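Local coordinates for variable region-containing chitin-binding protein 3 (Branchiostoma floridae, PDB 2FBO) that is an immune-type receptor that probably binds chitin, represented here by its two tandem immunoglobulin V-type regions, at residues Gly18-Pro23 and Val125-Thr130; Ala166-Tyr171 and Cys230-Gly235. All coordinates share one frame; numbering follows the deposited sequence.

How the contacts relate
The two contacts illustrate how an immunoglobulin sandwich is held in two directions, between its sheets and within one. Following the chain from the N terminus, contact 1 opens at Gly18-Pro23 and closes at Val125-Thr130 after 101 intervening residues, bringing facing sheets of the first V-type domain together. Only then does contact 2 open, at Ala166-Tyr171; after 58 intervening residues Cys230-Gly235 closes it by pairing neighbouring strands inside a sheet of the second domain. The two closures run in series, so neither encloses or crosses the other. Their centres lie 24 Å apart, and their nearest atoms remain about 11 Å from each other.

Contact 1. Residues Gly18-Pro23 and Val125-Thr130; sequences GTVELP and VVLKVT
The flat group at the meeting of Pro23 with Val125 is the Pro23 carbonyl, approached at its oxygen by a methyl: Val125 CG2 lies 4.0 Å from Pro23 O. No aromatic ring offers a face or an edge between the two segments; the rest of the contact is branched aliphatic carbon. Leu22 and Val125 slide past each other in opposite directions, Leu22 CD2 reaching Val125 CG1 at 4.2 Å. The same leucine methyl also faces the next inward residue of the partner strand, with Leu22 CD2 4.4 Å from Leu127 CG. Leu127 in turn meets Val20 at a slant: Val20 CG1 stands 3.9 Å from Leu127 CD1, making the methyl at the end of the leucine the touching branch.

Torsions account for this last meeting. Val20 has CG1 set between its own N and carbonyl carbon (chi1 69°), which aims that methyl across at the leucine, while Leu127 holds CG trans to its N (chi1 -169°), which carries its branch toward the 18-23 segment, where it meets both Val20 and Leu22. Here the principle of the immunoglobulin V-set sandwich is seen at work: strands 20-28 and 120-129 belong to opposing sheets, and the axes of their short segments run nearly antiparallel, at 166°, and come within 8.6 Å at closest. That separation is too wide for backbone pairing and is bridged by the apolar side chains. Backbone hydrogen bonds are instead made within each sheet, Val20 with Leu94 and Leu22 with Leu92 on one side, Val125 with Tyr105 on the other. Val14 from strand 11-14 and Leu94 from strand 92-94 each pack against both Val20 and Leu127, while Tyr105 touches both Leu22 and Leu127, extending the hydrophobic core.

Contact 2. Residues Ala166-Tyr171 and Cys230-Gly235; sequences ANVTWY and CELATG
Trp170 and Cys230 face each other in a non-hydrogen-bonded antiparallel pair, part of the immunoglobulin core in which a tryptophan packs on the intersheet disulfide, here Cys158-Cys230. Cys230 CB sits over one face of the indole, 3.6 Å from the centroid of its six-membered ring, a CH-pi contact; Cys230 SG lies over the same face in a sulfur-aromatic contact, and Trp170 NE1 is satisfied by Arg213 O. A serine in place of this tryptophan removes the indole, and would probably leave Arg213 O without that donor and open a gap against Cys230.

Backbone donors and acceptors are matched at two hydrogen-bonded pairs. Asn167 and Ala233 exchange bonds both ways, as do Thr169 and Glu231, whose Thr169 N to Glu231 O bond (2.9 Å) is nearly straight at 171° and lies in the carbonyl plane.

On the opposite face of the sheet, Glu231 CG trans to N (chi1 169°), with the chain extended beyond it, carries the carboxylate out to the Tyr171 hydroxyl. Tyr171 OH donates to Glu231 OE1 at 2.8 Å, arriving from above the carboxylate plane, while Glu231 OE2 forms a salt bridge with Arg243, which also makes a cation-pi contact with Tyr171. Thr169 OG1 and Asn167 ND2 share Asn190 OD1. A water donates to Thr169 OG1 (3.0 Å) and accepts from Asn167 ND2 (3.3 Å), with weak bonds to Asn167 O and Glu231 OE1. Back on the tryptophan face, Val168 and Leu232 lie side by side, Val168 CG2 3.5 Å from Leu232 CD2.

Contact 1. Residues Gly18-Pro23 and Val125-Thr130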
loop_
_atom_site.group_PDB
_atom_site.type_symbol
_atom_site.label_atom_id
_atom_site.label_comp_id
_atom_site.label_asym_id
_atom_site.label_seq_id
_atom_site.Cartn_x
_atom_site.Cartn_y
_atom_site.Cartn_z
ATOM N N GLY A 18 13.987 -18.775 -12.204
ATOM C CA GLY A 18 12.688 -19.378 -11.972
ATOM C C GLY A 18 11.525 -18.410 -12.112
ATOM O O GLY A 18 11.701 -17.282 -12.563
ATOM N N THR A 19 10.333 -18.860 -11.733
ATOM C CA THR A 19 9.129 -18.037 -11.797
ATOM C C THR A 19 8.559 -17.906 -10.386
ATOM O O THR A 19 8.612 -18.852 -9.598
ATOM C CB THR A 19 8.072 -18.665 -12.734
ATOM O OG1 THR A 19 8.537 -18.593 -14.088
ATOM C CG2 THR A 19 6.746 -17.928 -12.622
ATOM N N VAL A 20 8.024 -16.733 -10.062
ATOM C CA VAL A 20 7.479 -16.504 -8.730
ATOM C C VAL A 20 6.110 -15.830 -8.776
ATOM O O VAL A 20 5.766 -15.145 -9.748
ATOM C CB VAL A 20 8.441 -15.614 -7.891
ATOM C CG1 VAL A 20 8.458 -14.195 -8.448
ATOM C CG2 VAL A 20 8.010 -15.592 -6.426
ATOM N N GLU A 21 5.327 -16.033 -7.724
ATOM C CA GLU A 21 4.014 -15.415 -7.637
ATOM C C GLU A 21 3.883 -14.652 -6.323
ATOM O O GLU A 21 4.169 -15.184 -5.244
ATOM C CB GLU A 21 2.914 -16.475 -7.777
ATOM C CG GLU A 21 2.750 -16.966 -9.219
ATOM C CD GLU A 21 1.656 -17.999 -9.393
ATOM O OE1 GLU A 21 0.536 -17.791 -8.875
ATOM O OE2 GLU A 21 1.916 -19.018 -10.067
ATOM N N LEU A 22 3.490 -13.385 -6.430
ATOM C CA LEU A 22 3.309 -12.526 -5.262
ATOM C C LEU A 22 1.803 -12.371 -5.084
ATOM O O LEU A 22 1.146 -11.681 -5.855
ATOM C CB LEU A 22 3.961 -11.155 -5.497
ATOM C CG LEU A 22 5.408 -11.117 -6.017
ATOM C CD1 LEU A 22 5.913 -9.674 -5.944
ATOM C CD2 LEU A 22 6.311 -12.030 -5.197
ATOM N N PRO A 23 1.236 -13.019 -4.055
ATOM C CA PRO A 23 -0.203 -12.971 -3.777
ATOM C C PRO A 23 -0.768 -11.601 -3.457
ATOM O O PRO A 23 -0.101 -10.769 -2.842
ATOM C CB PRO A 23 -0.362 -13.936 -2.594
ATOM C CG PRO A 23 0.809 -14.868 -2.738
ATOM C CD PRO A 23 1.915 -13.899 -3.090
ATOM N N VAL A 125 4.978 -6.672 -0.952
ATOM C CA VAL A 125 5.451 -8.043 -0.805
ATOM C C VAL A 125 6.909 -8.019 -1.240
ATOM O O VAL A 125 7.241 -7.437 -2.275
ATOM C CB VAL A 125 4.664 -9.018 -1.709
ATOM C CG1 VAL A 125 5.165 -10.436 -1.502
ATOM C CG2 VAL A 125 3.178 -8.933 -1.395
ATOM N N VAL A 126 7.786 -8.614 -0.440
ATOM C CA VAL A 126 9.198 -8.634 -0.793
ATOM C C VAL A 126 9.501 -9.847 -1.655
ATOM O O VAL A 126 9.109 -10.974 -1.321
ATOM C CB VAL A 126 10.095 -8.662 0.466
ATOM C CG1 VAL A 126 11.547 -8.879 0.079
ATOM C CG2 VAL A 126 9.952 -7.345 1.221
ATOM N N LEU A 127 10.168 -9.605 -2.780
ATOM C CA LEU A 127 10.557 -10.668 -3.695
ATOM C C LEU A 127 12.027 -10.929 -3.394
ATOM O O LEU A 127 12.886 -10.081 -3.633
ATOM C CB LEU A 127 10.379 -10.225 -5.157
ATOM C CG LEU A 127 10.489 -11.298 -6.255
ATOM C CD1 LEU A 127 9.962 -10.732 -7.573
ATOM C CD2 LEU A 127 11.925 -11.753 -6.417
ATOM N N LYS A 128 12.299 -12.107 -2.847
ATOM C CA LYS A 128 13.653 -12.499 -2.479
ATOM C C LYS A 128 14.223 -13.485 -3.487
ATOM O O LYS A 128 13.669 -14.562 -3.688
ATOM C CB LYS A 128 13.637 -13.153 -1.094
ATOM C CG LYS A 128 14.512 -12.472 -0.056
ATOM C CD LYS A 128 14.330 -13.114 1.314
ATOM C CE LYS A 128 14.658 -14.605 1.294
ATOM N NZ LYS A 128 16.114 -14.869 1.104
ATOM N N VAL A 129 15.319 -13.107 -4.125
ATOM C CA VAL A 129 15.957 -13.987 -5.092
ATOM C C VAL A 129 17.033 -14.735 -4.327
ATOM O O VAL A 129 18.013 -14.144 -3.879
ATOM C CB VAL A 129 16.600 -13.202 -6.242
ATOM C CG1 VAL A 129 17.360 -14.156 -7.159
ATOM C CG2 VAL A 129 15.509 -12.470 -7.036
ATOM N N THR A 130 16.825 -16.036 -4.172
ATOM C CA THR A 130 17.751 -16.894 -3.441
ATOM C C THR A 130 19.212 -16.541 -3.697
ATOM O O THR A 130 19.666 -16.515 -4.840
ATOM C CB THR A 130 17.526 -18.375 -3.802
ATOM O OG1 THR A 130 16.160 -18.726 -3.545
ATOM C CG2 THR A 130 18.432 -19.276 -2.965
#

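Contact 2. Residues Ala166-Tyr171 and Cys230-Gly235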
loop_
_atom_site.group_PDB
_atom_site.type_symbol
_atom_site.label_atom_id
_atom_site.label_comp_id
_atom_site.label_asym_id
_atom_site.label_seq_id
_atom_site.Cartn_x
_atom_site.Cartn_y
_atom_site.Cartn_z
ATOM N N ALA A 166 13.304 2.065 13.811
ATOM C CA ALA A 166 12.872 2.599 12.523
ATOM C C ALA A 166 12.309 4.009 12.654
ATOM O O ALA A 166 11.706 4.356 13.669
ATOM C CB ALA A 166 11.817 1.689 11.912
ATOM N N ASN A 167 12.524 4.825 11.626
ATOM C CA ASN A 167 11.975 6.170 11.608
ATOM C C ASN A 167 10.493 5.895 11.373
ATOM O O ASN A 167 10.147 4.951 10.653
ATOM C CB ASN A 167 12.544 6.969 10.434
ATOM C CG ASN A 167 12.190 8.441 10.502
ATOM O OD1 ASN A 167 12.879 9.225 11.155
ATOM N ND2 ASN A 167 11.103 8.824 9.839
ATOM N N VAL A 168 9.620 6.694 11.981
ATOM C CA VAL A 168 8.180 6.499 11.825
ATOM C C VAL A 168 7.509 7.723 11.221
ATOM O O VAL A 168 7.695 8.844 11.704
ATOM C CB VAL A 168 7.497 6.213 13.183
ATOM C CG1 VAL A 168 6.025 5.891 12.968
ATOM C CG2 VAL A 168 8.202 5.068 13.890
ATOM N N THR A 169 6.735 7.510 10.160
ATOM C CA THR A 169 6.025 8.604 9.515
ATOM C C THR A 169 4.602 8.184 9.191
ATOM O O THR A 169 4.384 7.152 8.554
ATOM C CB THR A 169 6.688 9.028 8.196
ATOM O OG1 THR A 169 8.070 9.323 8.416
ATOM C CG2 THR A 169 5.993 10.266 7.632
ATOM N N TRP A 170 3.635 8.974 9.644
ATOM C CA TRP A 170 2.233 8.689 9.360
ATOM C C TRP A 170 1.795 9.656 8.271
ATOM O O TRP A 170 2.241 10.813 8.241
ATOM C CB TRP A 170 1.349 8.883 10.596
ATOM C CG TRP A 170 1.536 7.841 11.660
ATOM C CD1 TRP A 170 2.554 7.765 12.569
ATOM C CD2 TRP A 170 0.671 6.732 11.933
ATOM N NE1 TRP A 170 2.372 6.677 13.396
ATOM C CE2 TRP A 170 1.224 6.026 13.025
ATOM C CE3 TRP A 170 -0.519 6.265 11.359
ATOM C CZ2 TRP A 170 0.628 4.880 13.557
ATOM C CZ3 TRP A 170 -1.112 5.121 11.891
ATOM C CH2 TRP A 170 -0.536 4.445 12.979
ATOM N N TYR A 171 0.941 9.175 7.368
ATOM C CA TYR A 171 0.436 9.998 6.273
ATOM C C TYR A 171 -1.079 9.880 6.211
ATOM O O TYR A 171 -1.678 9.023 6.860
ATOM C CB TYR A 171 0.970 9.523 4.909
ATOM C CG TYR A 171 2.469 9.464 4.738
ATOM C CD1 TYR A 171 3.208 8.382 5.221
ATOM C CD2 TYR A 171 3.146 10.471 4.057
ATOM C CE1 TYR A 171 4.583 8.311 5.024
ATOM C CE2 TYR A 171 4.518 10.409 3.855
ATOM C CZ TYR A 171 5.230 9.327 4.339
ATOM O OH TYR A 171 6.583 9.259 4.120
ATOM N N CYS A 230 0.790 4.189 8.132
ATOM C CA CYS A 230 1.934 4.156 9.026
ATOM C C CYS A 230 3.086 3.598 8.220
ATOM O O CYS A 230 3.007 2.476 7.711
ATOM C CB CYS A 230 1.729 3.249 10.240
ATOM S SG CYS A 230 3.256 3.195 11.245
ATOM N N GLU A 231 4.143 4.389 8.087
ATOM C CA GLU A 231 5.326 3.960 7.361
ATOM C C GLU A 231 6.514 3.894 8.304
ATOM O O GLU A 231 6.743 4.818 9.091
ATOM C CB GLU A 231 5.671 4.932 6.233
ATOM C CG GLU A 231 7.046 4.654 5.632
ATOM C CD GLU A 231 7.503 5.715 4.661
ATOM O OE1 GLU A 231 7.625 6.890 5.074
ATOM O OE2 GLU A 231 7.748 5.374 3.484
ATOM N N LEU A 232 7.256 2.797 8.220
ATOM C CA LEU A 232 8.453 2.607 9.022
ATOM C C LEU A 232 9.609 2.488 8.039
ATOM O O LEU A 232 9.520 1.734 7.067
ATOM C CB LEU A 232 8.347 1.334 9.860
ATOM C CG LEU A 232 7.170 1.248 10.833
ATOM C CD1 LEU A 232 7.248 -0.058 11.607
ATOM C CD2 LEU A 232 7.203 2.435 11.789
ATOM N N ALA A 233 10.678 3.241 8.272
ATOM C CA ALA A 233 11.839 3.200 7.390
ATOM C C ALA A 233 13.144 3.090 8.171
ATOM O O ALA A 233 13.394 3.865 9.099
ATOM C CB ALA A 233 11.865 4.435 6.502
ATOM N N THR A 234 13.972 2.124 7.784
ATOM C CA THR A 234 15.256 1.889 8.436
ATOM C C THR A 234 16.416 2.289 7.533
ATOM O O THR A 234 17.579 2.092 7.886
ATOM C CB THR A 234 15.427 0.398 8.822
ATOM O OG1 THR A 234 15.298 -0.423 7.654
ATOM C CG2 THR A 234 14.375 -0.019 9.834
ATOM N N GLY A 235 16.093 2.845 6.368
ATOM C CA GLY A 235 17.117 3.262 5.428
ATOM C C GLY A 235 16.535 3.838 4.150
ATOM O O GLY A 235 15.317 3.984 4.023
HETATM O O HOH W 1 9.476 6.730 7.917
#